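Long-range contacts in putative P450-like enzyme (Streptomyces himastatinicus ATCC 53653, PDB 5Z9J), which binds heme b and, as a member of the cytochrome P450 family, probably acts as a monooxygenase in bacterial secondary metabolism: residues 122-127 / 390-395; 128-133 / 244-249; 134-139 / 147-152. All blocks are in the same frame, centred on the assembly; numbering follows the deposited sequence.

Contact 1 of 3, residues 122-127 / 390-395; sequences QFDLVA and VATLPV
F123 and V395 form a hydrogen-bonded antiparallel pair: F123 N gives to V395 O at 3.0 Å, and V395 N returns a nearly straight bond to F123 O. They join 122-124, an outer strand of a small three-stranded sheet, to strand 392-396. Past D124 the pairing runs on into the first helical residue, where L125 N reaches L393 O at 2.9 Å from above the carbonyl plane.

The polar side-chain work falls to D124, the N-cap of helix 125-130. With CG anti to the backbone N (chi1 179°), D124 OD1 accepts from L393 N at 2.5 Å and from V126 N at 3.0 Å, the two donors coming from opposite faces of the carboxylate. A127 N adds a weak bond to OD2. Aspartate suits an N-cap because its short side chain can fold back onto the amides of V126 and A127 at the start of its own helix.

The apolar contacts are led by a CH-pi interaction, V395 CG2 standing 3.6 Å above the centre of the F123 ring. The other branch, V395 CG1, meets L125 CB at 4.1 Å. V126 CG2 packs on L393 CB at 3.9 Å, while L125 and L393 lie side by side.

One carboxylate oxygen thus serves both helix and strand; the helix N-terminus would probably ease its negative charge, and the shared bonds tie the start of the helix to strand 392-396.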
loop_
_atom_site.group_PDB
_atom_site.type_symbol
_atom_site.label_atom_id
_atom_site.label_comp_id
_atom_site.label_asym_id
_atom_site.label_seq_id
_atom_site.Cartn_x
_atom_site.Cartn_y
_atom_site.Cartn_z
ATOM N N GLN A 122 21.891 17.806 -1.757
ATOM C CA GLN A 122 21.749 16.414 -2.191
ATOM C C GLN A 122 21.148 15.632 -1.059
ATOM O O GLN A 122 21.587 15.804 0.082
ATOM C CB GLN A 122 23.096 15.797 -2.557
ATOM C CG GLN A 122 23.831 16.516 -3.643
ATOM C CD GLN A 122 25.238 15.994 -3.810
ATOM O OE1 GLN A 122 25.977 15.855 -2.837
ATOM N NE2 GLN A 122 25.632 15.739 -5.048
ATOM N N PHE A 123 20.134 14.813 -1.343
ATOM C CA PHE A 123 19.557 13.960 -0.299
ATOM C C PHE A 123 18.667 12.849 -0.828
ATOM O O PHE A 123 18.407 12.749 -2.056
ATOM C CB PHE A 123 18.780 14.809 0.710
ATOM C CG PHE A 123 17.649 15.599 0.106
ATOM C CD1 PHE A 123 16.360 15.113 0.146
ATOM C CD2 PHE A 123 17.877 16.835 -0.482
ATOM C CE1 PHE A 123 15.312 15.838 -0.410
ATOM C CE2 PHE A 123 16.838 17.558 -1.015
ATOM C CZ PHE A 123 15.553 17.052 -0.980
ATOM N N ASP A 124 18.239 11.967 0.075
ATOM C CA ASP A 124 17.277 10.927 -0.317
ATOM C C ASP A 124 15.848 11.361 -0.062
ATOM O O ASP A 124 15.389 11.465 1.094
ATOM C CB ASP A 124 17.551 9.593 0.384
ATOM C CG ASP A 124 16.546 8.493 0.009
ATOM O OD1 ASP A 124 15.834 8.591 -1.012
ATOM O OD2 ASP A 124 16.513 7.483 0.736
ATOM N N LEU A 125 15.156 11.601 -1.163
ATOM C CA LEU A 125 13.765 12.052 -1.145
ATOM C C LEU A 125 12.849 11.100 -0.392
ATOM O O LEU A 125 11.893 11.530 0.253
ATOM C CB LEU A 125 13.244 12.214 -2.577
ATOM C CG LEU A 125 11.883 12.910 -2.698
ATOM C CD1 LEU A 125 11.957 14.333 -2.153
ATOM C CD2 LEU A 125 11.383 12.936 -4.127
ATOM N N VAL A 126 13.103 9.796 -0.506
ATOM C CA VAL A 126 12.285 8.832 0.233
ATOM C C VAL A 126 12.541 8.977 1.737
ATOM O O VAL A 126 11.636 9.222 2.566
ATOM C CB VAL A 126 12.583 7.371 -0.215
ATOM C CG1 VAL A 126 11.755 6.407 0.582
ATOM C CG2 VAL A 126 12.278 7.212 -1.705
ATOM N N ALA A 127 13.793 8.852 2.116
ATOM C CA ALA A 127 14.102 8.874 3.552
ATOM C C ALA A 127 13.813 10.244 4.189
ATOM O O ALA A 127 13.445 10.328 5.360
ATOM C CB ALA A 127 15.540 8.486 3.786
ATOM N N VAL A 390 10.235 2.754 -5.597
ATOM C CA VAL A 390 11.603 3.070 -5.225
ATOM C C VAL A 390 11.718 3.018 -3.688
ATOM O O VAL A 390 10.769 3.355 -3.022
ATOM C CB VAL A 390 12.040 4.452 -5.734
ATOM C CG1 VAL A 390 12.027 4.510 -7.305
ATOM C CG2 VAL A 390 11.181 5.551 -5.146
ATOM N N ALA A 391 12.818 2.468 -3.183
ATOM C CA ALA A 391 13.139 2.474 -1.738
ATOM C C ALA A 391 14.057 3.643 -1.353
ATOM O O ALA A 391 14.050 4.136 -0.201
ATOM C CB ALA A 391 13.788 1.150 -1.347
ATOM N N THR A 392 14.841 4.077 -2.330
ATOM C CA THR A 392 15.784 5.186 -2.186
ATOM C C THR A 392 15.678 6.058 -3.389
ATOM O O THR A 392 15.660 5.546 -4.527
ATOM C CB THR A 392 17.254 4.706 -2.117
ATOM O OG1 THR A 392 17.580 4.004 -3.341
ATOM C CG2 THR A 392 17.467 3.793 -0.980
ATOM N N LEU A 393 15.609 7.370 -3.192
ATOM C CA LEU A 393 15.655 8.243 -4.358
ATOM C C LEU A 393 16.536 9.442 -4.095
ATOM O O LEU A 393 16.032 10.516 -3.706
ATOM C CB LEU A 393 14.242 8.672 -4.775
ATOM C CG LEU A 393 14.122 9.548 -6.024
ATOM C CD1 LEU A 393 14.822 8.958 -7.252
ATOM C CD2 LEU A 393 12.637 9.805 -6.290
ATOM N N PRO A 394 17.851 9.290 -4.319
ATOM C CA PRO A 394 18.764 10.430 -4.220
ATOM C C PRO A 394 18.402 11.525 -5.190
ATOM O O PRO A 394 18.203 11.263 -6.414
ATOM C CB PRO A 394 20.131 9.849 -4.584
ATOM C CG PRO A 394 20.015 8.428 -4.321
ATOM C CD PRO A 394 18.574 8.052 -4.625
ATOM N N VAL A 395 18.246 12.725 -4.649
ATOM C CA VAL A 395 17.942 13.863 -5.484
ATOM C C VAL A 395 18.961 14.980 -5.306
ATOM O O VAL A 395 19.666 15.052 -4.273
ATOM C CB VAL A 395 16.534 14.387 -5.222
ATOM C CG1 VAL A 395 15.499 13.396 -5.757
ATOM C CG2 VAL A 395 16.351 14.680 -3.737
#

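Contact 2 of 3, residues 128-133 / 244-249; sequences EFAAPL and MLIANT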
loop_
_atom_site.group_PDB
_atom_site.type_symbol
_atom_site.label_atom_id
_atom_site.label_comp_id
_atom_site.label_asym_id
_atom_site.label_seq_id
_atom_site.Cartn_x
_atom_site.Cartn_y
_atom_site.Cartn_z
ATOM N N GLU A 128 14.026 11.327 3.452
ATOM C CA GLU A 128 13.857 12.653 4.037
ATOM C C GLU A 128 12.409 13.140 3.936
ATOM O O GLU A 128 11.988 14.015 4.667
ATOM C CB GLU A 128 14.757 13.689 3.350
ATOM C CG GLU A 128 16.210 13.372 3.336
ATOM C CD GLU A 128 16.878 13.492 4.697
ATOM O OE1 GLU A 128 16.501 14.357 5.521
ATOM O OE2 GLU A 128 17.795 12.684 4.918
ATOM N N PHE A 129 11.665 12.644 2.957
ATOM C CA PHE A 129 10.404 13.300 2.682
ATOM C C PHE A 129 9.289 12.335 2.441
ATOM O O PHE A 129 8.276 12.395 3.143
ATOM C CB PHE A 129 10.559 14.231 1.484
ATOM C CG PHE A 129 9.327 15.021 1.163
ATOM C CD1 PHE A 129 8.882 16.009 2.031
ATOM C CD2 PHE A 129 8.623 14.797 -0.003
ATOM C CE1 PHE A 129 7.751 16.761 1.753
ATOM C CE2 PHE A 129 7.490 15.547 -0.293
ATOM C CZ PHE A 129 7.051 16.536 0.603
ATOM N N ALA A 130 9.450 11.473 1.426
ATOM C CA ALA A 130 8.331 10.715 0.984
ATOM C C ALA A 130 7.867 9.693 2.000
ATOM O O ALA A 130 6.650 9.451 2.057
ATOM C CB ALA A 130 8.647 10.012 -0.390
ATOM N N ALA A 131 8.774 9.086 2.778
ATOM C CA ALA A 131 8.358 8.114 3.796
ATOM C C ALA A 131 7.887 8.773 5.060
ATOM O O ALA A 131 6.846 8.361 5.588
ATOM C CB ALA A 131 9.474 7.136 4.164
ATOM N N PRO A 132 8.632 9.769 5.575
ATOM C CA PRO A 132 8.102 10.333 6.810
ATOM C C PRO A 132 6.705 10.948 6.747
ATOM O O PRO A 132 6.010 10.866 7.799
ATOM C CB PRO A 132 9.114 11.435 7.136
ATOM C CG PRO A 132 10.323 11.068 6.464
ATOM C CD PRO A 132 9.993 10.261 5.303
ATOM N N LEU A 133 6.310 11.544 5.618
ATOM C CA LEU A 133 5.044 12.280 5.526
ATOM C C LEU A 133 3.802 11.388 5.766
ATOM O O LEU A 133 3.055 11.650 6.726
ATOM C CB LEU A 133 4.933 13.035 4.179
ATOM C CG LEU A 133 3.547 13.630 3.909
ATOM C CD1 LEU A 133 3.227 14.742 4.965
ATOM C CD2 LEU A 133 3.444 14.209 2.519
ATOM N N MET A 244 5.990 5.525 -1.699
ATOM C CA MET A 244 6.346 5.149 -3.076
ATOM C C MET A 244 5.604 5.896 -4.171
ATOM O O MET A 244 6.180 6.203 -5.211
ATOM C CB MET A 244 6.138 3.646 -3.316
ATOM C CG MET A 244 7.316 2.825 -2.837
ATOM S SD MET A 244 7.136 1.021 -2.989
ATOM C CE MET A 244 5.814 0.699 -1.833
ATOM N N LEU A 245 4.301 6.099 -3.998
ATOM C CA LEU A 245 3.553 6.872 -4.940
ATOM C C LEU A 245 4.205 8.254 -5.082
ATOM O O LEU A 245 4.343 8.792 -6.168
ATOM C CB LEU A 245 2.116 7.023 -4.489
ATOM C CG LEU A 245 1.299 7.930 -5.405
ATOM C CD1 LEU A 245 1.332 7.433 -6.919
ATOM C CD2 LEU A 245 -0.101 8.086 -4.923
ATOM N N ILE A 246 4.545 8.885 -3.957
ATOM C CA ILE A 246 5.165 10.200 -4.024
ATOM C C ILE A 246 6.533 10.117 -4.725
ATOM O O ILE A 246 6.809 10.830 -5.711
ATOM C CB ILE A 246 5.331 10.873 -2.568
ATOM C CG1 ILE A 246 3.948 11.207 -1.955
ATOM C CG2 ILE A 246 6.187 12.127 -2.692
ATOM C CD1 ILE A 246 3.965 11.501 -0.345
ATOM N N ALA A 247 7.359 9.173 -4.321
ATOM C CA ALA A 247 8.693 9.093 -4.876
ATOM C C ALA A 247 8.674 8.569 -6.348
ATOM O O ALA A 247 9.359 9.112 -7.192
ATOM C CB ALA A 247 9.543 8.240 -4.002
ATOM N N ASN A 248 7.869 7.561 -6.633
ATOM C CA ASN A 248 7.752 7.063 -8.045
ATOM C C ASN A 248 7.365 8.170 -8.954
ATOM O O ASN A 248 7.897 8.299 -10.086
ATOM C CB ASN A 248 6.670 6.005 -8.165
ATOM C CG ASN A 248 7.004 4.743 -7.461
ATOM O OD1 ASN A 248 8.138 4.515 -7.049
ATOM N ND2 ASN A 248 6.008 3.923 -7.266
ATOM N N THR A 249 6.440 9.007 -8.467
ATOM C CA THR A 249 5.919 10.094 -9.271
ATOM C C THR A 249 7.016 11.125 -9.620
ATOM O O THR A 249 7.186 11.496 -10.809
ATOM C CB THR A 249 4.701 10.783 -8.621
ATOM O OG1 THR A 249 3.613 9.848 -8.451
ATOM C CG2 THR A 249 4.262 11.952 -9.473
#
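I246 lays its side chain across A130 and L133, where two helical parts of the cytochrome P450 core meet. Helix 240-255 corresponds to the C-terminal half of the long central helix of this fold, and 125-130 and 132-142 together to helix E, which in P450s belongs to the same four-helix bundle. No hydrogen bond crosses the contact, and all five residues that touch are buried.

The isoleucine begins its packing at I246 CB, 4.1 Å from A130 CB. I246 CG2, anti to the backbone N, lies 4.0 Å from A130 CB and also approaches the F129 ring obliquely, 4.4 Å from F129 CE2. The other branch leaves through CG1, and an extended chi2 of 164° carries I246 CD1 onward to L133 CD2 at 4.0 Å. The two side chains cross at about a right angle and touch through these methyls. The branched isoleucine suits this place because one residue can serve both A130 and L133.

A130 matches it by being small: its CA lies only 5.9 Å from the CA of I246, which would probably leave little room for a longer side chain. A247 repeats the economy, A247 CB resting 4.1 Å from A130 CB. Around them, F129 and L133 lean on helix 96-116, F129 and I246 on helix 350-367, and the neighbouring L245 touches the heme. One polar atom is caught in this apolar setting: A130 O, buried with no partner in the model, has I246 CD1 at 4.1 Å.

Contact 3 of 3, residues 134-139 / 147-152; sequences PLIMIS and SDRALF
R149 and F152 of helix 147-163 face L135, I136 and S139 of helix 132-142. The two are successive helices of the P450 fold, corresponding to helices E and F. They are joined by a short connection, and their local axes stand 10.3 Å apart at closest with 117° between their directions.

R149 comes first and carries most of the contact. R149 CG, anti to the carbonyl carbon (chi1 -66°), passes S139 CB at 3.6 Å, and the chain then stays extended to NE and crosses I136 obliquely. There I136 CG2 sits over the centre of the guanidinium, 3.5 Å from R149 CZ, so an aliphatic methyl covers one flat face of the guanidinium while NH2 forms a salt bridge with D140. An arginine suits the site because its long methylene chain can pack on the helix before the charged end reaches the acid. An alanine here would probably leave D140 without its salt-bridge mate and open a gap beside I136 and S139. The backbone also takes part, since R149 O has L135 CD2 at 3.9 Å.

F152, one face of whose ring has D148 O over it toward the rim, closes the segment. F152 CB is 4.3 Å from L135 CD1, and the ring turns an edge to S139, whose OG lies near the ring plane, 3.6 Å from F152 CD2. That hydroxyl is already committed to its own helix: S139 OG donates to L135 O at 2.6 Å, on the opposite face of the carbonyl from S139 N.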
loop_
_atom_site.group_PDB
_atom_site.type_symbol
_atom_site.label_atom_id
_atom_site.label_comp_id
_atom_site.label_asym_id
_atom_site.label_seq_id
_atom_site.Cartn_x
_atom_site.Cartn_y
_atom_site.Cartn_z
ATOM N N PRO A 134 3.615 10.288 4.989
ATOM C CA PRO A 134 2.448 9.421 5.238
ATOM C C PRO A 134 2.503 8.731 6.588
ATOM O O PRO A 134 1.464 8.470 7.170
ATOM C CB PRO A 134 2.543 8.387 4.123
ATOM C CG PRO A 134 3.954 8.462 3.646
ATOM C CD PRO A 134 4.404 9.807 3.841
ATOM N N LEU A 135 3.693 8.454 7.081
ATOM C CA LEU A 135 3.829 7.904 8.408
ATOM C C LEU A 135 3.327 8.913 9.458
ATOM O O LEU A 135 2.601 8.562 10.391
ATOM C CB LEU A 135 5.278 7.517 8.705
ATOM C CG LEU A 135 5.348 6.972 10.158
ATOM C CD1 LEU A 135 4.381 5.778 10.302
ATOM C CD2 LEU A 135 6.725 6.621 10.624
ATOM N N ILE A 136 3.763 10.154 9.339
ATOM C CA ILE A 136 3.344 11.192 10.264
ATOM C C ILE A 136 1.816 11.421 10.237
ATOM O O ILE A 136 1.177 11.553 11.299
ATOM C CB ILE A 136 4.080 12.504 10.002
ATOM C CG1 ILE A 136 5.555 12.366 10.387
ATOM C CG2 ILE A 136 3.471 13.654 10.821
ATOM C CD1 ILE A 136 6.417 13.559 9.961
ATOM N N MET A 137 1.248 11.447 9.040
ATOM C CA MET A 137 -0.182 11.667 8.835
ATOM C C MET A 137 -1.020 10.611 9.500
ATOM O O MET A 137 -2.086 10.913 10.053
ATOM C CB MET A 137 -0.527 11.711 7.338
ATOM C CG MET A 137 -0.062 12.963 6.614
ATOM S SD MET A 137 -0.796 14.501 7.234
ATOM C CE MET A 137 -2.504 14.371 6.718
ATOM N N ILE A 138 -0.601 9.355 9.377
ATOM C CA ILE A 138 -1.367 8.279 9.966
ATOM C C ILE A 138 -1.162 8.290 11.478
ATOM O O ILE A 138 -2.066 8.017 12.206
ATOM C CB ILE A 138 -1.003 6.917 9.413
ATOM C CG1 ILE A 138 -1.267 6.900 7.880
ATOM C CG2 ILE A 138 -1.913 5.871 9.994
ATOM C CD1 ILE A 138 -0.822 5.609 7.237
ATOM N N SER A 139 0.039 8.612 11.913
ATOM C CA SER A 139 0.326 8.642 13.358
ATOM C C SER A 139 -0.555 9.684 14.023
ATOM O O SER A 139 -1.228 9.373 15.002
ATOM C CB SER A 139 1.809 8.911 13.588
ATOM O OG SER A 139 2.599 7.923 12.937
ATOM N N SER A 147 6.725 11.054 19.770
ATOM C CA SER A 147 7.731 10.088 20.228
ATOM C C SER A 147 7.420 8.660 19.749
ATOM O O SER A 147 8.323 7.883 19.479
ATOM C CB SER A 147 7.873 10.110 21.761
ATOM O OG SER A 147 6.665 9.742 22.405
ATOM N N ASP A 148 6.142 8.312 19.670
ATOM C CA ASP A 148 5.708 6.975 19.253
ATOM C C ASP A 148 5.856 6.747 17.745
ATOM O O ASP A 148 5.704 5.616 17.267
ATOM C CB ASP A 148 4.260 6.744 19.678
ATOM C CG ASP A 148 4.118 6.564 21.174
ATOM O OD1 ASP A 148 5.080 6.860 21.884
ATOM O OD2 ASP A 148 3.019 6.201 21.634
ATOM N N ARG A 149 6.136 7.799 16.977
ATOM C CA ARG A 149 6.314 7.585 15.539
ATOM C C ARG A 149 7.574 6.723 15.329
ATOM O O ARG A 149 7.660 5.938 14.375
ATOM C CB ARG A 149 6.423 8.916 14.776
ATOM C CG ARG A 149 5.145 9.791 14.767
ATOM C CD ARG A 149 5.468 11.221 14.300
ATOM N NE ARG A 149 4.366 12.174 14.422
ATOM C CZ ARG A 149 4.480 13.484 14.191
ATOM N NH1 ARG A 149 5.634 13.996 13.771
ATOM N NH2 ARG A 149 3.430 14.285 14.333
ATOM N N ALA A 150 8.520 6.842 16.257
ATOM C CA ALA A 150 9.724 6.016 16.277
ATOM C C ALA A 150 9.396 4.530 16.376
ATOM O O ALA A 150 9.907 3.709 15.620
ATOM C CB ALA A 150 10.615 6.421 17.452
ATOM N N LEU A 151 8.528 4.207 17.333
ATOM C CA LEU A 151 8.156 2.834 17.619
ATOM C C LEU A 151 7.512 2.203 16.382
ATOM O O LEU A 151 7.671 1.005 16.131
ATOM C CB LEU A 151 7.212 2.788 18.819
ATOM C CG LEU A 151 6.645 1.434 19.223
ATOM C CD1 LEU A 151 7.806 0.487 19.474
ATOM C CD2 LEU A 151 5.764 1.564 20.469
ATOM N N PHE A 152 6.833 3.027 15.589
ATOM C CA PHE A 152 6.182 2.557 14.362
ATOM C C PHE A 152 7.161 2.268 13.210
ATOM O O PHE A 152 6.995 1.280 12.474
ATOM C CB PHE A 152 5.134 3.583 13.902
ATOM C CG PHE A 152 3.949 3.727 14.837
ATOM C CD1 PHE A 152 3.767 2.864 15.904
ATOM C CD2 PHE A 152 3.013 4.733 14.641
ATOM C CE1 PHE A 152 2.666 3.004 16.755
ATOM C CE2 PHE A 152 1.914 4.879 15.483
ATOM C CZ PHE A 152 1.741 4.015 16.539
#

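The first segments of the three contacts run without a break from 122 to 139, out of a strand, through helix 125-130 and into helix 132-142. Their partners come in reverse order, 147-152, then 244-249, then 390-395, so each contact encloses the next along the chain. Contacts 1 and 2 share helix 125-130, have centres 8 Å apart and touch directly, V390 packing on A247. Contacts 2 and 3 share helix 132-142, with centres 15 Å apart, whereas contacts 1 and 3 are 19 Å apart and do not touch. Contact 1 ties the C-terminal strand to this run, and contacts 2 and 3 pack its continuation against the helical core, where L245 and I138 touch the heme.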